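Local coordinates for protein 2-methyl-3-hydroxypyridine-5-carboxylic acid oxygenase (PDB 3ALJ) that catalyses the flavin-dependent oxygenation and ring opening of 2-methyl-3-hydroxypyridine-5-carboxylic acid, probably as a step in bacterial vitamin B6 breakdown, at residues 84-89 with 203-208; 158-163 with 287-292; 189-194 with 250-255; 276-281 with 326-331. All coordinates share one frame; numbering follows the deposited sequence. Where two conformers were deposited one is given.

Contact 1. Residues 84-89 with 203-208; sequences TWMHNK and WNFWPR
Met-86 and Trp-203 pair as neighbours on parallel strands, and the backbone of Trp-203 bonds to the residues flanking Met-86: Trp-203 N gives to Trp-85 O over 2.9 Å, and His-87 N gives to Trp-203 O over 2.9 Å. This is the parallel joint of an otherwise antiparallel seven-stranded sheet, formed by strands 82-86 and 199-203. Just beyond it a type I' turn, Met-86 to Lys-89, closes the hairpin to strand 89-94. Met-86 starts with CG anti to its backbone nitrogen (chi1 171°) and then bends twice, which carries CE to 3.7 Å from Trp-203 CB and 3.5 Å from Phe-205 CE2. The sulfur makes an oblique Met-aromatic contact with Phe-205, 4.9 Å from SD to the ring centroid, and also lies over one face of the His-87 imidazole, toward its rim. The imidazole lies beside the backbone of Phe-205 and Trp-206, though CE1 is modelled too close to Phe-205 N to rest anything on it. Its ND1 gives a weak hydrogen bond to Asn-204 OD1 (3.5 Å, 153° at the hydrogen), with ring and amide planes 46° apart. With an alanine at His-87, Asn-204 OD1 would probably lose this weak donor and Met-86 SD the ring surface beneath it. Two waters fill in the turn side: water 1 accepts from Asn-88 N and also sits within bonding distance of Trp-203 O, while water 2 accepts from Asn-204 ND2 at 2.9 Å and lies 2.7 Å from Asn-88 OD1.

Contact 2. Residues 158-163 with 287-292; sequences VGSKVR and GDAAHA. With FAD (flavin-adenine dinucleotide), chain B.
With chi1 at 178° the Arg-163 chain leaves on the far side of CB from its own N, and one bend at chi3 (64°) turns the guanidinium edge onto two carbonyl oxygens. NH1 gives to Ala-289 O across the contact (2.9 Å, 159° at the hydrogen), while NH1 and NH2 together grip Val-158 O end-on, NH2 at 2.8 Å. Both acceptors lie close to the guanidinium plane, so the rotation of the planar group is fixed, with Ser-160 CB over the centre of one face. A lysine in place of Arg-163 would probably be unable to hold both carbonyls in this planar way, leaving Ala-289 O or Val-158 O short of a donor. Ser-160 is the N-cap of helix 161-166: its OG accepts from Arg-163 N and also bonds Asp-156, while its CB rests 3.6 Å from Ala-289 CB. Val-158 packs CG1 against Ala-292 CB at 3.7 Å, and its CA makes a C-H...O contact with Asp-288 O. On the cofactor side, Asp-288 N gives to FAD O2P (2.8 Å), and FAD O3' gives to Asp-288 OD1 (2.8 Å). Gly-287 passes so close to O2P that a beta carbon would collide with it. The Gly-Asp pair fits the second FAD-binding fingerprint of the aromatic hydroxylase family, which meets the pyrophosphate and ribityl chain. Water 3 accepts from Val-158 N and gives one hydrogen each to Asp-288 OD2 and FAD O2A; standing between carboxylate and phosphate, it would be expected to ease their repulsion.

Contact 3. Residues 189-194 with 250-255; sequences KELGHG and PFLEPC
Leu-191 carries this contact through one methyl, CD2, which enters the bend between Phe-251 and Cys-255. Leu-191 CD2 comes within 3.4 Å of Phe-251 O and also packs on Cys-255 SG (3.9 Å) and Pro-254 CD. Its CG sits anti to the carbonyl carbon (chi1 -66°), and with chi2 at 179° CD1 takes the extended position, which turns the other methyl, CD2, into the bend. Beside it, the proline ring lies against the neighbouring helical turn: Pro-254 CB is 3.8 Å from Glu-190 CB, and Pro-254 CG approaches Glu-190 O, while the carboxylate of Glu-190 leads off the contact. Water 4 spans the other flank, donating to both Leu-191 O and Phe-251 O, 2.7 Å from the latter. What sets these groups in place is the way each short helix ends or begins. Gly-192 leaves helix 188-191 with positive phi, and Leu-252 is the N-cap of helix 253-260, whose first turn accommodates Pro-254 without needing an amide hydrogen there. Farther out, Met-187 covers Pro-254 and Cys-255, Tyr-214 of strand 211-216 touches both leucines, and Phe-251 meets Trp-85 edge-to-face. The contact thus joins two short helices lying beside the seven-stranded sheet. No direct hydrogen bond crosses between the two segments. The grip is van der Waals packing of one methyl and a proline ring, and since the carbonyls of Leu-191 and Phe-251 are both acceptors, they can be joined only through a donor such as the water.

Contact 4. Residues 276-281 with 326-331; sequences DSWTRG and VAWETR
Trp-278 and Glu-329 face each other with their CA atoms 6.8 Å apart, where the chain leading into the short strand 279-280 passes a turn of the long helix 321-349. The glutamate side chain, extended all the way from its backbone, spans this gap. Its OE1 accepts from Trp-278 N at 2.8 Å, met from well above the carboxylate plane (52°). That tilt goes with the way the acid lies along the indole, the two planes only 20° apart, with Glu-329 CG 3.8 Å above the Trp-278 ring plane near its rim. OE1 also accepts from water 5 (2.6 Å), which bonds Thr-279 OG1, while OE2 forms a salt bridge with Arg-333, so both oxygens are engaged. Next to the acid, Trp-328 CH2 approaches Trp-278 CE3 to 3.7 Å, the rings meeting obliquely with planes at 53°. Thr-279 CG2 sits at the edge of the Trp-328 ring, 3.8 Å from CZ3, and the indole NE1 is bonded to Asn-307 O of helix 300-314. Strand 279-280 is outermost, and helix 321-349 thus packs on the edge of the six-stranded sheet, consistent with the Rossmann-type FAD-binding fold of this family.

How the contacts relate
The four contacts form two pairs, well apart in the chain, with contacts 3 and 4 on opposite sides of its centre. Contacts 2 and 4, centres 14 Å apart, belong to the six-stranded FAD-binding part and meet where Trp-278 packs on Ala-290 and His-291. Contacts 1 and 3, centres 17 Å apart, lie at the far end of the seven-stranded sheet and beside it, and touch through Phe-251, which packs on Trp-85 and Asn-88. Contacts 1 and 4 are 43 Å apart between centres. Along the chain, 84-89 comes first and 326-331 last; contacts 1 and 2 interleave, and contact 3 falls wholly between the segments of contact 2. The chain therefore shuttles between the cofactor region and the second sheet, so both are built from interwoven sequence.

Contact 1. Residues 84-89 with 203-208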
# COMPACT_ATOMS: atom_id res chain seq x y z
N THR A 84 17.66 -4.93 10.92
CA THR A 84 18.41 -4.43 9.77
C THR A 84 19.79 -4.99 9.77
O THR A 84 20.47 -4.97 10.87
CB THR A 84 18.44 -2.90 9.87
OG1 THR A 84 17.10 -2.43 9.85
CG2 THR A 84 19.10 -2.26 8.62
N TRP A 85 20.24 -5.47 8.61
CA TRP A 85 21.69 -5.82 8.42
C TRP A 85 22.35 -4.86 7.45
O TRP A 85 21.73 -4.45 6.47
CB TRP A 85 21.84 -7.23 7.87
CG TRP A 85 21.39 -8.35 8.78
CD1 TRP A 85 20.88 -8.27 10.03
CD2 TRP A 85 21.41 -9.77 8.38
NE1 TRP A 85 20.60 -9.57 10.48
CE2 TRP A 85 20.92 -10.50 9.50
CE3 TRP A 85 21.81 -10.45 7.19
CZ2 TRP A 85 20.78 -11.90 9.48
CZ3 TRP A 85 21.68 -11.89 7.18
CH2 TRP A 85 21.13 -12.55 8.28
N MET A 86 23.63 -4.62 7.67
CA MET A 86 24.49 -3.96 6.70
C MET A 86 25.68 -4.84 6.48
O MET A 86 26.39 -5.17 7.47
CB MET A 86 24.98 -2.59 7.21
CG MET A 86 26.09 -2.00 6.27
SD MET A 86 25.55 -1.80 4.52
CE MET A 86 24.37 -0.61 4.81
N HIS A 87 25.93 -5.32 5.27
CA HIS A 87 27.08 -6.23 5.03
C HIS A 87 27.06 -7.41 5.97
O HIS A 87 28.10 -7.82 6.50
CB HIS A 87 28.41 -5.43 5.03
CG HIS A 87 28.47 -4.33 4.00
ND1 HIS A 87 28.07 -4.47 2.67
CD2 HIS A 87 28.89 -3.06 4.14
CE1 HIS A 87 28.20 -3.29 2.05
NE2 HIS A 87 28.69 -2.43 2.92
N ASN A 88 25.85 -7.98 6.17
CA ASN A 88 25.63 -9.22 7.01
C ASN A 88 25.83 -8.99 8.48
O ASN A 88 25.74 -10.02 9.25
CB ASN A 88 26.49 -10.40 6.51
CG ASN A 88 26.27 -10.62 5.05
OD1 ASN A 88 25.12 -10.61 4.66
ND2 ASN A 88 27.30 -10.72 4.28
N LYS A 89 26.04 -7.75 8.95
CA LYS A 89 26.18 -7.47 10.40
C LYS A 89 24.86 -6.84 10.82
O LYS A 89 24.32 -5.93 10.23
CB LYS A 89 27.30 -6.44 10.58
CG LYS A 89 27.44 -5.94 12.03
CD LYS A 89 27.76 -7.15 13.02
CE LYS A 89 28.20 -6.46 14.32
NZ LYS A 89 27.09 -6.01 15.11
N TRP A 203 20.94 -5.09 3.74
CA TRP A 203 21.58 -4.13 2.80
C TRP A 203 23.03 -4.50 2.49
O TRP A 203 23.80 -5.04 3.37
CB TRP A 203 21.69 -2.78 3.50
CG TRP A 203 20.33 -2.04 3.58
CD1 TRP A 203 19.32 -2.22 4.48
CD2 TRP A 203 19.94 -0.97 2.73
NE1 TRP A 203 18.34 -1.27 4.22
CE2 TRP A 203 18.70 -0.50 3.14
CE3 TRP A 203 20.53 -0.36 1.61
CZ2 TRP A 203 18.01 0.54 2.48
CZ3 TRP A 203 19.86 0.69 0.96
CH2 TRP A 203 18.64 1.13 1.38
N ASN A 204 23.46 -4.14 1.28
CA ASN A 204 24.88 -4.16 0.93
C ASN A 204 25.13 -3.06 -0.06
O ASN A 204 24.31 -2.87 -0.95
CB ASN A 204 25.28 -5.48 0.23
CG ASN A 204 25.07 -6.68 1.08
OD1 ASN A 204 25.98 -7.12 1.86
ND2 ASN A 204 23.94 -7.35 0.97
N PHE A 205 26.28 -2.41 0.10
CA PHE A 205 26.85 -1.56 -0.97
C PHE A 205 28.08 -2.19 -1.57
O PHE A 205 28.45 -1.74 -2.67
CB PHE A 205 27.13 -0.18 -0.40
CG PHE A 205 25.93 0.51 0.16
CD1 PHE A 205 24.84 0.80 -0.66
CD2 PHE A 205 25.81 0.82 1.47
CE1 PHE A 205 23.66 1.45 -0.06
CE2 PHE A 205 24.71 1.46 2.02
CZ PHE A 205 23.66 1.79 1.24
N TRP A 206 28.76 -3.09 -0.88
CA TRP A 206 29.96 -3.72 -1.36
C TRP A 206 29.74 -5.19 -1.27
O TRP A 206 29.16 -5.65 -0.30
CB TRP A 206 31.20 -3.25 -0.48
CG TRP A 206 32.49 -3.93 -0.90
CD1 TRP A 206 33.38 -3.41 -1.83
CD2 TRP A 206 32.92 -5.25 -0.58
NE1 TRP A 206 34.38 -4.30 -1.99
CE2 TRP A 206 34.13 -5.46 -1.32
CE3 TRP A 206 32.49 -6.20 0.27
CZ2 TRP A 206 34.89 -6.62 -1.19
CZ3 TRP A 206 33.24 -7.45 0.38
CH2 TRP A 206 34.41 -7.61 -0.39
N PRO A 207 30.21 -6.01 -2.24
CA PRO A 207 30.99 -5.65 -3.42
C PRO A 207 30.08 -5.16 -4.56
O PRO A 207 30.62 -4.62 -5.53
CB PRO A 207 31.67 -6.98 -3.81
CG PRO A 207 30.66 -8.06 -3.37
CD PRO A 207 30.10 -7.48 -2.03
N ARG A 208 28.73 -5.27 -4.38
CA ARG A 208 27.84 -4.53 -5.27
C ARG A 208 26.62 -4.13 -4.49
O ARG A 208 26.44 -4.49 -3.34
CB ARG A 208 27.32 -5.39 -6.43
CG ARG A 208 28.44 -6.15 -7.17
CD ARG A 208 27.92 -7.20 -8.09
NE ARG A 208 27.17 -8.24 -7.39
CZ ARG A 208 27.62 -9.44 -7.11
NH1 ARG A 208 28.91 -9.67 -7.44
NH2 ARG A 208 26.85 -10.37 -6.52
O HOH W 1 23.41 -7.56 4.67
O HOH W 2 23.73 -9.73 2.54

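Contact 2. Residues 158-163 with 287-292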
# COMPACT_ATOMS: atom_id res chain seq x y z
N VAL A 158 -2.21 5.35 -9.72
CA VAL A 158 -1.29 6.42 -10.10
C VAL A 158 -1.66 6.99 -11.45
O VAL A 158 -1.38 8.15 -11.68
CB VAL A 158 0.18 5.87 -10.23
CG1 VAL A 158 0.79 5.62 -8.95
CG2 VAL A 158 0.26 4.64 -11.13
N GLY A 159 -2.29 6.13 -12.33
CA GLY A 159 -2.76 6.63 -13.69
C GLY A 159 -4.21 7.04 -13.68
O GLY A 159 -4.81 7.03 -14.76
N SER A 160 -4.79 7.45 -12.55
CA SER A 160 -6.23 7.82 -12.44
C SER A 160 -6.73 8.68 -13.61
O SER A 160 -6.23 9.82 -13.87
CB SER A 160 -6.34 8.74 -11.19
OG SER A 160 -7.62 9.24 -11.05
N LYS A 161 -7.75 8.12 -14.22
CA LYS A 161 -8.48 8.86 -15.25
C LYS A 161 -9.54 9.73 -14.68
O LYS A 161 -9.93 10.73 -15.31
CB LYS A 161 -9.07 7.86 -16.31
CG LYS A 161 -7.97 7.32 -17.29
CD LYS A 161 -8.59 6.34 -18.32
CE LYS A 161 -7.48 5.82 -19.18
NZ LYS A 161 -8.18 5.02 -20.23
N VAL A 162 -10.08 9.40 -13.49
CA VAL A 162 -10.92 10.34 -12.83
C VAL A 162 -10.14 11.66 -12.62
O VAL A 162 -10.66 12.76 -12.92
CB VAL A 162 -11.46 9.73 -11.50
CG1 VAL A 162 -12.17 10.79 -10.60
CG2 VAL A 162 -12.35 8.47 -11.78
N ARG A 163 -8.89 11.59 -12.13
CA ARG A 163 -8.09 12.75 -11.97
C ARG A 163 -7.74 13.42 -13.30
O ARG A 163 -8.02 14.63 -13.45
CB ARG A 163 -6.77 12.29 -11.34
CG ARG A 163 -5.74 13.44 -11.14
CD ARG A 163 -4.39 12.88 -10.77
NE ARG A 163 -3.83 12.07 -11.85
CZ ARG A 163 -3.09 10.99 -11.71
NH1 ARG A 163 -2.77 10.47 -10.55
NH2 ARG A 163 -2.62 10.44 -12.83
N GLY A 287 -5.84 7.73 -2.38
CA GLY A 287 -4.88 6.69 -2.66
C GLY A 287 -3.82 7.14 -3.65
O GLY A 287 -3.49 8.34 -3.67
N ASP A 288 -3.27 6.19 -4.40
CA ASP A 288 -2.19 6.54 -5.30
C ASP A 288 -2.66 7.57 -6.43
O ASP A 288 -1.79 8.22 -7.04
CB ASP A 288 -1.71 5.28 -6.03
CG ASP A 288 -0.68 4.46 -5.21
OD1 ASP A 288 -0.46 4.78 -4.03
OD2 ASP A 288 -0.14 3.52 -5.82
N ALA A 289 -3.96 7.66 -6.65
CA ALA A 289 -4.48 8.69 -7.57
C ALA A 289 -4.02 10.09 -7.11
O ALA A 289 -3.89 11.02 -7.93
CB ALA A 289 -5.99 8.64 -7.63
N ALA A 290 -3.88 10.26 -5.77
CA ALA A 290 -3.57 11.56 -5.19
C ALA A 290 -2.19 11.67 -4.65
O ALA A 290 -1.63 12.77 -4.58
CB ALA A 290 -4.60 11.88 -4.11
N HIS A 291 -1.63 10.55 -4.08
CA HIS A 291 -0.44 10.73 -3.21
C HIS A 291 0.45 9.50 -3.21
O HIS A 291 1.04 9.12 -2.21
CB HIS A 291 -0.93 11.08 -1.76
CG HIS A 291 -1.84 10.07 -1.17
ND1 HIS A 291 -1.45 8.77 -0.86
CD2 HIS A 291 -3.13 10.18 -0.77
CE1 HIS A 291 -2.50 8.14 -0.31
NE2 HIS A 291 -3.52 8.94 -0.27
N ALA A 292 0.67 8.91 -4.37
CA ALA A 292 1.63 7.83 -4.42
C ALA A 292 3.02 8.24 -4.00
O ALA A 292 3.41 9.39 -4.25
CB ALA A 292 1.74 7.26 -5.83
PA FAD B . -4.05 0.54 -6.57
O1A FAD B . -3.69 -0.47 -5.53
O2A FAD B . -3.18 0.78 -7.66
O5B FAD B . -5.48 0.10 -7.11
C5B FAD B . -6.15 0.86 -8.18
C4B FAD B . -7.12 -0.17 -8.72
O4B FAD B . -7.84 0.63 -9.73
C3B FAD B . -6.52 -1.29 -9.48
O3B FAD B . -7.15 -2.54 -9.14
C2B FAD B . -6.69 -0.86 -10.98
O2B FAD B . -6.80 -1.97 -11.89
C1B FAD B . -8.00 -0.15 -10.98
N9A FAD B . -8.11 0.90 -11.95
C8A FAD B . -7.12 1.69 -12.50
N7A FAD B . -7.64 2.62 -13.31
C5A FAD B . -9.01 2.42 -13.30
C6A FAD B . -10.07 3.12 -13.86
N6A FAD B . -9.84 4.20 -14.69
N1A FAD B . -11.30 2.67 -13.60
C2A FAD B . -11.54 1.59 -12.84
N3A FAD B . -10.55 0.88 -12.22
C4A FAD B . -9.29 1.35 -12.45
N1 FAD B . 2.06 0.35 0.93
C2 FAD B . 1.93 -0.06 2.18
O2 FAD B . 1.05 0.36 2.94
N3 FAD B . 2.83 -1.00 2.69
C4 FAD B . 3.84 -1.55 1.91
O4 FAD B . 4.54 -2.52 2.39
C4X FAD B . 3.96 -1.09 0.61
N5 FAD B . 5.06 -1.54 -0.20
C5X FAD B . 5.21 -1.01 -1.47
C6 FAD B . 6.33 -1.35 -2.26
C7 FAD B . 6.44 -0.89 -3.54
C7M FAD B . 7.68 -1.29 -4.38
C8 FAD B . 5.50 -0.02 -4.06
C8M FAD B . 5.62 0.56 -5.49
C9 FAD B . 4.39 0.33 -3.29
C9A FAD B . 4.25 -0.13 -1.96
N10 FAD B . 3.12 0.25 -1.11
C10 FAD B . 3.03 -0.19 0.15
C1' FAD B . 2.09 1.25 -1.67
C2' FAD B . 0.85 0.48 -2.14
O2' FAD B . 1.25 -0.51 -3.11
C3' FAD B . -0.10 1.45 -2.87
O3' FAD B . 0.01 2.76 -2.19
C4' FAD B . -1.52 1.07 -2.79
O4' FAD B . -1.66 -0.20 -3.49
C5' FAD B . -2.40 2.05 -3.51
O5' FAD B . -3.74 1.60 -3.42
P FAD B . -4.79 2.30 -4.37
O1P FAD B . -6.06 1.61 -4.11
O2P FAD B . -4.74 3.79 -4.28
O3P FAD B . -4.26 1.97 -5.86
O HOH W 3 -1.30 2.86 -8.27

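Contact 3. Residues 189-194 with 250-255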
# COMPACT_ATOMS: atom_id res chain seq x y z
N LYS A 189 13.06 -24.82 7.82
CA LYS A 189 13.97 -25.86 8.30
C LYS A 189 15.29 -25.70 7.54
O LYS A 189 16.38 -25.78 8.15
CB LYS A 189 13.32 -27.26 8.06
CG LYS A 189 14.29 -28.48 8.22
CD LYS A 189 14.54 -29.20 6.87
CE LYS A 189 15.74 -30.18 6.94
NZ LYS A 189 17.03 -29.39 6.84
N GLU A 190 15.21 -25.53 6.21
CA GLU A 190 16.40 -25.48 5.37
C GLU A 190 17.26 -24.22 5.62
O GLU A 190 18.41 -24.18 5.30
CB GLU A 190 16.02 -25.54 3.91
CG GLU A 190 15.36 -26.82 3.52
CD GLU A 190 13.84 -26.77 3.52
OE1 GLU A 190 13.11 -26.17 4.38
OE2 GLU A 190 13.35 -27.38 2.55
N LEU A 191 16.65 -23.19 6.21
CA LEU A 191 17.43 -22.00 6.55
C LEU A 191 18.33 -22.24 7.80
O LEU A 191 19.25 -21.46 8.05
CB LEU A 191 16.53 -20.78 6.81
CG LEU A 191 15.79 -20.33 5.51
CD1 LEU A 191 14.95 -19.14 6.02
CD2 LEU A 191 16.67 -19.96 4.35
N GLY A 192 18.01 -23.25 8.60
CA GLY A 192 18.93 -23.64 9.67
C GLY A 192 18.90 -22.57 10.77
O GLY A 192 17.87 -21.91 11.06
N HIS A 193 20.04 -22.42 11.46
CA HIS A 193 20.05 -21.58 12.61
C HIS A 193 19.86 -20.10 12.23
O HIS A 193 20.46 -19.66 11.27
CB HIS A 193 21.39 -21.79 13.29
CG HIS A 193 21.64 -20.88 14.44
ND1 HIS A 193 21.09 -21.12 15.67
CD2 HIS A 193 22.35 -19.73 14.54
CE1 HIS A 193 21.44 -20.14 16.49
NE2 HIS A 193 22.22 -19.31 15.83
N GLY A 194 19.05 -19.42 13.03
CA GLY A 194 18.90 -17.93 12.77
C GLY A 194 17.64 -17.48 13.42
O GLY A 194 17.03 -18.19 14.21
N PRO A 250 23.95 -15.77 0.74
CA PRO A 250 24.01 -17.24 0.63
C PRO A 250 23.19 -17.95 1.64
O PRO A 250 22.71 -19.05 1.40
CB PRO A 250 25.55 -17.50 0.79
CG PRO A 250 26.03 -16.33 1.63
CD PRO A 250 25.28 -15.11 0.94
N PHE A 251 22.92 -17.32 2.78
CA PHE A 251 22.11 -17.85 3.84
C PHE A 251 20.59 -17.97 3.45
O PHE A 251 19.79 -18.61 4.19
CB PHE A 251 22.30 -17.01 5.09
CG PHE A 251 22.37 -15.57 4.77
CD1 PHE A 251 23.62 -14.96 4.67
CD2 PHE A 251 21.21 -14.82 4.49
CE1 PHE A 251 23.74 -13.61 4.23
CE2 PHE A 251 21.32 -13.49 4.07
CZ PHE A 251 22.54 -12.87 3.92
N LEU A 252 20.22 -17.31 2.33
CA LEU A 252 18.83 -17.50 1.81
C LEU A 252 18.75 -18.40 0.58
O LEU A 252 17.70 -18.47 -0.04
CB LEU A 252 18.25 -16.06 1.41
CG LEU A 252 18.02 -15.09 2.57
CD1 LEU A 252 17.27 -13.84 2.03
CD2 LEU A 252 17.11 -15.81 3.53
N GLU A 253 19.83 -19.13 0.25
CA GLU A 253 19.79 -19.96 -0.94
C GLU A 253 18.56 -20.86 -1.05
O GLU A 253 17.98 -20.90 -2.14
CB GLU A 253 21.08 -20.79 -1.05
CG GLU A 253 21.05 -21.75 -2.27
CD GLU A 253 22.43 -22.45 -2.38
OE1 GLU A 253 23.13 -22.58 -1.34
OE2 GLU A 253 22.83 -22.76 -3.52
N PRO A 254 18.08 -21.55 -0.01
CA PRO A 254 16.86 -22.43 -0.21
C PRO A 254 15.64 -21.64 -0.77
O PRO A 254 15.01 -22.03 -1.77
CB PRO A 254 16.60 -23.00 1.17
CG PRO A 254 18.01 -22.92 1.87
CD PRO A 254 18.64 -21.64 1.34
N CYS A 255 15.45 -20.41 -0.22
CA CYS A 255 14.37 -19.53 -0.72
C CYS A 255 14.66 -18.93 -2.05
O CYS A 255 13.66 -18.81 -2.84
CB CYS A 255 14.20 -18.41 0.32
SG CYS A 255 13.72 -19.00 1.99
O HOH W 4 20.74 -20.09 6.20

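Contact 4. Residues 276-281 with 326-331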
# COMPACT_ATOMS: atom_id res chain seq x y z
N ASP A 276 -2.07 19.50 -6.48
CA ASP A 276 -2.48 20.84 -5.94
C ASP A 276 -3.60 20.61 -4.87
O ASP A 276 -3.67 21.24 -3.79
CB ASP A 276 -2.92 21.77 -7.11
CG ASP A 276 -3.33 23.16 -6.63
OD1 ASP A 276 -4.52 23.52 -6.82
OD2 ASP A 276 -2.43 23.84 -6.10
N SER A 277 -4.54 19.74 -5.24
CA SER A 277 -5.68 19.44 -4.41
C SER A 277 -6.20 18.07 -4.67
O SER A 277 -5.78 17.49 -5.69
CB SER A 277 -6.80 20.52 -4.57
OG SER A 277 -7.38 20.31 -5.85
N TRP A 278 -7.06 17.58 -3.80
CA TRP A 278 -7.61 16.18 -3.94
C TRP A 278 -9.05 16.13 -4.26
O TRP A 278 -9.64 15.07 -4.38
CB TRP A 278 -7.39 15.41 -2.61
CG TRP A 278 -5.95 15.16 -2.27
CD1 TRP A 278 -4.80 15.44 -3.01
CD2 TRP A 278 -5.50 14.57 -1.07
NE1 TRP A 278 -3.64 15.03 -2.31
CE2 TRP A 278 -4.09 14.49 -1.12
CE3 TRP A 278 -6.15 14.05 0.04
CZ2 TRP A 278 -3.34 13.87 -0.10
CZ3 TRP A 278 -5.42 13.49 1.08
CH2 TRP A 278 -4.04 13.39 0.99
N THR A 279 -9.68 17.31 -4.49
CA THR A 279 -11.16 17.36 -4.61
C THR A 279 -11.54 18.33 -5.72
O THR A 279 -10.80 19.27 -6.04
CB THR A 279 -11.83 17.89 -3.31
OG1 THR A 279 -11.43 19.26 -3.10
CG2 THR A 279 -11.39 17.01 -2.11
N ARG A 280 -12.70 18.03 -6.28
CA ARG A 280 -13.30 19.03 -7.21
C ARG A 280 -14.79 18.75 -7.20
O ARG A 280 -15.24 17.74 -7.66
CB ARG A 280 -12.65 18.94 -8.60
CG ARG A 280 -12.96 20.20 -9.43
CD ARG A 280 -11.90 21.22 -9.10
NE ARG A 280 -10.55 20.71 -9.26
CZ ARG A 280 -9.86 20.71 -10.39
NH1 ARG A 280 -8.60 20.27 -10.35
NH2 ARG A 280 -10.38 21.14 -11.53
N GLY A 281 -15.55 19.70 -6.64
CA GLY A 281 -16.97 19.43 -6.55
C GLY A 281 -17.28 18.16 -5.75
O GLY A 281 -16.94 18.10 -4.52
N VAL A 326 -13.85 19.28 1.05
CA VAL A 326 -12.88 20.24 1.38
C VAL A 326 -12.46 20.05 2.88
O VAL A 326 -11.25 20.13 3.18
CB VAL A 326 -13.52 21.64 1.10
CG1 VAL A 326 -12.64 22.81 1.72
CG2 VAL A 326 -13.55 21.88 -0.39
N ALA A 327 -13.42 19.79 3.77
CA ALA A 327 -12.99 19.67 5.18
C ALA A 327 -12.07 18.43 5.31
O ALA A 327 -11.14 18.45 6.12
CB ALA A 327 -14.21 19.50 6.05
N TRP A 328 -12.42 17.40 4.55
CA TRP A 328 -11.61 16.13 4.65
C TRP A 328 -10.18 16.35 4.23
O TRP A 328 -9.24 15.98 4.97
CB TRP A 328 -12.23 15.15 3.70
CG TRP A 328 -11.38 13.95 3.30
CD1 TRP A 328 -11.02 12.86 4.11
CD2 TRP A 328 -10.85 13.71 1.97
NE1 TRP A 328 -10.24 11.97 3.34
CE2 TRP A 328 -10.13 12.51 2.07
CE3 TRP A 328 -10.87 14.42 0.74
CZ2 TRP A 328 -9.57 11.89 0.95
CZ3 TRP A 328 -10.24 13.85 -0.35
CH2 TRP A 328 -9.54 12.64 -0.21
N GLU A 329 -9.95 16.92 3.05
CA GLU A 329 -8.57 17.21 2.67
C GLU A 329 -7.81 18.07 3.68
O GLU A 329 -6.66 17.83 4.05
CB GLU A 329 -8.47 17.76 1.21
CG GLU A 329 -7.06 18.01 0.75
CD GLU A 329 -6.95 18.60 -0.67
OE1 GLU A 329 -7.93 18.65 -1.39
OE2 GLU A 329 -5.84 19.08 -0.93
N THR A 330 -8.51 19.14 4.08
CA THR A 330 -7.86 20.04 5.05
C THR A 330 -7.44 19.27 6.33
O THR A 330 -6.36 19.54 6.89
CB THR A 330 -8.90 21.16 5.43
OG1 THR A 330 -9.05 21.95 4.25
CG2 THR A 330 -8.29 22.10 6.55
N ARG A 331 -8.30 18.37 6.82
CA ARG A 331 -8.04 17.66 8.08
C ARG A 331 -6.91 16.63 7.96
O ARG A 331 -6.07 16.49 8.79
CB ARG A 331 -9.35 16.92 8.47
CG ARG A 331 -9.22 16.15 9.77
CD ARG A 331 -10.54 15.72 10.23
NE ARG A 331 -11.21 14.67 9.42
CZ ARG A 331 -11.11 13.35 9.68
NH1 ARG A 331 -10.27 12.94 10.65
NH2 ARG A 331 -11.80 12.40 8.96
O HOH W 5 -9.95 20.31 -1.13